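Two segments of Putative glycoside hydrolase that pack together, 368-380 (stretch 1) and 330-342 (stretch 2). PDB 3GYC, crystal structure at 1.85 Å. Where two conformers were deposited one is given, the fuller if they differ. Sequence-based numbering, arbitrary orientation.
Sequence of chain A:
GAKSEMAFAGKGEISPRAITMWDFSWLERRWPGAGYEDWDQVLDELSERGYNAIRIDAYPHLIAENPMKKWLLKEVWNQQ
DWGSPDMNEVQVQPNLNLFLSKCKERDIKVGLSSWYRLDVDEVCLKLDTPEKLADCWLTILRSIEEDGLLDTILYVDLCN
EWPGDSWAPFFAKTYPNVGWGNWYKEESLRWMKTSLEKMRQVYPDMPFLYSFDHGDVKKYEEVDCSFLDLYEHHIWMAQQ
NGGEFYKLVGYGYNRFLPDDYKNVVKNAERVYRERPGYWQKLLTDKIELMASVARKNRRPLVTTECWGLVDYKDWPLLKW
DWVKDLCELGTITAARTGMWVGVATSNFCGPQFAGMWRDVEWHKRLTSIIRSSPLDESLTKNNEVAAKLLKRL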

# COMPACT_ATOMS: atom_id res chain seq x y z
N SER A 368 14.66 9.43 -8.93
CA SER A 368 14.89 10.28 -10.10
C SER A 368 14.25 9.62 -11.33
O SER A 368 13.56 10.27 -12.11
CB SER A 368 16.38 10.52 -10.35
OG SER A 368 16.58 11.50 -11.36
N ILE A 369 14.47 8.34 -11.51
CA ILE A 369 13.90 7.63 -12.66
C ILE A 369 12.36 7.67 -12.64
O ILE A 369 11.71 7.92 -13.67
CB ILE A 369 14.39 6.18 -12.70
CG1 ILE A 369 15.86 6.12 -13.17
CG2 ILE A 369 13.51 5.33 -13.64
CD1 ILE A 369 16.59 4.82 -12.74
N ILE A 370 11.79 7.42 -11.46
CA ILE A 370 10.34 7.37 -11.30
C ILE A 370 9.73 8.72 -11.65
O ILE A 370 8.82 8.80 -12.47
CB ILE A 370 9.94 7.05 -9.88
CG1 ILE A 370 10.21 5.60 -9.53
CG2 ILE A 370 8.43 7.38 -9.68
CD1 ILE A 370 10.28 5.36 -8.00
N ARG A 371 10.27 9.78 -11.05
CA ARG A 371 9.70 11.11 -11.22
C ARG A 371 9.94 11.77 -12.59
O ARG A 371 9.29 12.75 -12.92
CB ARG A 371 10.15 12.01 -10.07
CG ARG A 371 9.57 11.50 -8.74
CD ARG A 371 10.20 12.18 -7.56
NE ARG A 371 10.06 13.62 -7.63
CZ ARG A 371 10.41 14.46 -6.66
NH1 ARG A 371 10.93 14.01 -5.51
NH2 ARG A 371 10.22 15.75 -6.83
N SER A 372 10.81 11.20 -13.39
CA SER A 372 11.07 11.69 -14.74
C SER A 372 10.52 10.70 -15.78
O SER A 372 10.77 10.87 -16.95
CB SER A 372 12.56 11.91 -14.95
OG SER A 372 13.21 10.66 -14.92
N SER A 373 9.79 9.67 -15.37
CA SER A 373 9.20 8.76 -16.35
C SER A 373 7.94 9.39 -16.98
O SER A 373 7.07 9.87 -16.29
CB SER A 373 8.89 7.41 -15.72
OG SER A 373 10.08 6.76 -15.32
N PRO A 374 7.88 9.44 -18.32
CA PRO A 374 6.66 9.93 -18.98
C PRO A 374 5.48 8.97 -18.82
O PRO A 374 5.68 7.76 -18.79
CB PRO A 374 7.07 10.01 -20.45
CG PRO A 374 8.18 9.09 -20.59
CD PRO A 374 8.90 9.04 -19.30
N LEU A 375 4.27 9.51 -18.74
CA LEU A 375 3.03 8.73 -18.63
C LEU A 375 2.48 8.35 -20.01
O LEU A 375 2.63 9.09 -20.96
CB LEU A 375 1.97 9.55 -17.88
CG LEU A 375 2.25 9.80 -16.39
CD1 LEU A 375 1.17 10.71 -15.80
CD2 LEU A 375 2.31 8.49 -15.69
N ASP A 376 1.81 7.20 -20.08
CA ASP A 376 1.22 6.70 -21.34
C ASP A 376 0.08 7.63 -21.79
O ASP A 376 -0.63 8.21 -20.98
CB ASP A 376 0.75 5.27 -21.11
CG ASP A 376 0.39 4.54 -22.39
OD1 ASP A 376 1.19 3.71 -22.84
OD2 ASP A 376 -0.68 4.81 -22.95
N GLU A 377 -0.09 7.78 -23.11
CA GLU A 377 -1.16 8.63 -23.66
C GLU A 377 -2.54 8.06 -23.36
O GLU A 377 -3.53 8.79 -23.38
CB GLU A 377 -0.96 8.96 -25.16
CG GLU A 377 -1.49 7.97 -26.22
CD GLU A 377 -1.32 8.53 -27.68
OE1 GLU A 377 -0.18 8.50 -28.19
OE2 GLU A 377 -2.31 8.99 -28.33
N SER A 378 -2.64 6.77 -23.05
CA SER A 378 -3.91 6.21 -22.63
C SER A 378 -4.41 6.87 -21.33
O SER A 378 -5.60 6.82 -21.03
CB SER A 378 -3.80 4.72 -22.42
OG SER A 378 -2.90 4.42 -21.37
N LEU A 379 -3.49 7.47 -20.57
CA LEU A 379 -3.82 8.19 -19.32
C LEU A 379 -3.90 9.70 -19.49
O LEU A 379 -4.73 10.35 -18.86
CB LEU A 379 -2.79 7.91 -18.23
CG LEU A 379 -2.54 6.46 -17.83
CD1 LEU A 379 -1.52 6.46 -16.69
CD2 LEU A 379 -3.83 5.75 -17.44
N THR A 380 -3.04 10.27 -20.32
CA THR A 380 -2.95 11.73 -20.42
C THR A 380 -3.87 12.34 -21.48
O THR A 380 -4.14 13.54 -21.46
CB THR A 380 -1.52 12.14 -20.70
OG1 THR A 380 -1.11 11.50 -21.90
CG2 THR A 380 -0.61 11.67 -19.56
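Stretch 2 330-342: GTITAARTGMWVG

Stretch 2 enters on a helix, and Gly338 is the first residue to leave helical phi/psi, with positive phi; the chain then continues as extended or turning chain to 342. It runs in the same general direction along stretch 1 as the numbering rises: the nearest CA pairs are Ile369 with Ile332, Ile370 with Ala335, and Leu375 with Gly338, the last with CA atoms 4.3 Å apart.

The first part is helix against helix end. Ile332 and Ile369 are both m,t, and Ile369 CD1 meets Ile332 CG1 at 3.9 Å. Ile370, also m,t, has its CA-to-CB bond sideways, yet its chain end comes nearer, with CD1 3.7 Å from Thr331 CG2. Ala335 points toward stretch 1. Its CB lies 4.2 Å from Ile369 CG2 and 3.4 Å from Ser373 OG. Ser373 is m, which lets OG bond back to Ile369 O at 2.6 Å.

The backbones come closest at Gly338. Its phi of 83° favours glycine, and a CB here would crowd Asp376 N. Gly338 O accepts the one hydrogen bond between the stretches, from Asp376 N at 2.8 Å. Gly338 CA also makes a CA-H...O contact with Pro374 O at 3.5 Å.

Thr337 is p, and its CA-to-CB bond points away. OG1 donates to Ala334 O at 2.8 Å and accepts from Met339 N at 3.2 Å, tying the chain before Gly338 to the residue after it.

Asp376 is t. Its OD2 caps the following helix by accepting from Ser378 N at 2.8 Å; Ser378 OG also donates to OD2, at 2.8 Å, and the p rotamer of Ser378 suits this second bond.

Met339 is selenomethionine, m,m,m. Its CA-to-CB bond points away, but the folded chain brings SE to 3.5 Å from Asp376 CB and CE to 3.5 Å from Leu379 CD2. Leu375 and Leu379, both m,t, reach Val341 CG1: Leu375 CD2 at 3.9 Å, Leu379 CD1 at 4.0 Å.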

# COMPACT_ATOMS: atom_id res chain seq x y z
N GLY A 330 12.39 -4.16 -10.38
CA GLY A 330 10.95 -3.96 -10.37
C GLY A 330 10.59 -2.51 -10.64
O GLY A 330 9.75 -2.22 -11.51
N THR A 331 11.26 -1.61 -9.91
CA THR A 331 10.99 -0.17 -10.03
C THR A 331 11.19 0.36 -11.44
O THR A 331 10.29 0.96 -12.01
CB THR A 331 11.87 0.65 -9.08
OG1 THR A 331 11.68 0.19 -7.73
CG2 THR A 331 11.51 2.11 -9.16
N ILE A 332 12.39 0.10 -11.99
CA ILE A 332 12.76 0.55 -13.33
C ILE A 332 11.85 -0.05 -14.41
O ILE A 332 11.49 0.63 -15.36
CB ILE A 332 14.28 0.25 -13.60
CG1 ILE A 332 15.16 1.18 -12.72
CG2 ILE A 332 14.62 0.46 -15.05
CD1 ILE A 332 16.66 0.79 -12.72
N THR A 333 11.47 -1.32 -14.24
CA THR A 333 10.57 -2.01 -15.19
C THR A 333 9.18 -1.37 -15.20
O THR A 333 8.61 -1.06 -16.28
CB THR A 333 10.44 -3.54 -14.86
OG1 THR A 333 11.73 -4.15 -14.81
CG2 THR A 333 9.58 -4.26 -15.90
N ALA A 334 8.64 -1.15 -14.00
CA ALA A 334 7.32 -0.52 -13.87
C ALA A 334 7.32 0.91 -14.43
O ALA A 334 6.45 1.28 -15.22
CB ALA A 334 6.87 -0.51 -12.44
N ALA A 335 8.32 1.68 -14.03
CA ALA A 335 8.42 3.07 -14.43
C ALA A 335 8.48 3.21 -15.96
O ALA A 335 7.89 4.13 -16.54
CB ALA A 335 9.63 3.73 -13.78
N ARG A 336 9.14 2.29 -16.63
CA ARG A 336 9.33 2.40 -18.06
C ARG A 336 8.04 2.15 -18.87
O ARG A 336 7.91 2.63 -19.99
CB ARG A 336 10.48 1.49 -18.49
CG ARG A 336 11.05 1.85 -19.82
CD ARG A 336 12.24 1.00 -20.23
NE ARG A 336 13.52 1.34 -19.60
CZ ARG A 336 14.16 0.58 -18.73
NH1 ARG A 336 13.63 -0.57 -18.37
NH2 ARG A 336 15.33 0.95 -18.24
N THR A 337 7.07 1.42 -18.32
CA THR A 337 5.82 1.14 -19.05
C THR A 337 4.91 2.33 -19.31
O THR A 337 4.10 2.29 -20.23
CB THR A 337 4.94 0.14 -18.30
OG1 THR A 337 4.42 0.78 -17.12
CG2 THR A 337 5.73 -1.13 -17.97
N GLY A 338 5.03 3.37 -18.50
CA GLY A 338 4.18 4.56 -18.63
C GLY A 338 2.82 4.46 -17.97
O GLY A 338 2.06 5.42 -17.96
N MSE A 339 2.48 3.30 -17.41
CA MSE A 339 1.17 3.12 -16.79
C MSE A 339 1.13 3.46 -15.30
O MSE A 339 0.05 3.59 -14.75
CB MSE A 339 0.67 1.70 -17.02
CG MSE A 339 0.47 1.38 -18.50
SE MSE A 339 -0.67 2.53 -19.47
CE MSE A 339 -2.05 2.75 -18.09
N TRP A 340 2.28 3.61 -14.65
CA TRP A 340 2.29 3.89 -13.23
C TRP A 340 2.37 5.39 -12.93
O TRP A 340 3.19 6.08 -13.50
CB TRP A 340 3.44 3.16 -12.53
CG TRP A 340 3.13 1.76 -12.00
CD1 TRP A 340 2.81 1.48 -10.73
CD2 TRP A 340 3.16 0.51 -12.70
NE1 TRP A 340 2.60 0.15 -10.57
CE2 TRP A 340 2.82 -0.48 -11.76
CE3 TRP A 340 3.43 0.13 -14.02
CZ2 TRP A 340 2.74 -1.82 -12.09
CZ3 TRP A 340 3.36 -1.21 -14.35
CH2 TRP A 340 3.00 -2.17 -13.39
N VAL A 341 1.47 5.88 -12.08
CA VAL A 341 1.46 7.28 -11.64
C VAL A 341 2.07 7.42 -10.24
O VAL A 341 2.42 8.51 -9.82
CB VAL A 341 0.01 7.88 -11.67
CG1 VAL A 341 -0.54 7.90 -13.12
CG2 VAL A 341 -0.92 7.11 -10.77
N GLY A 342 2.18 6.29 -9.55
CA GLY A 342 2.78 6.20 -8.23
C GLY A 342 3.59 4.91 -8.15
O GLY A 342 3.03 3.82 -8.25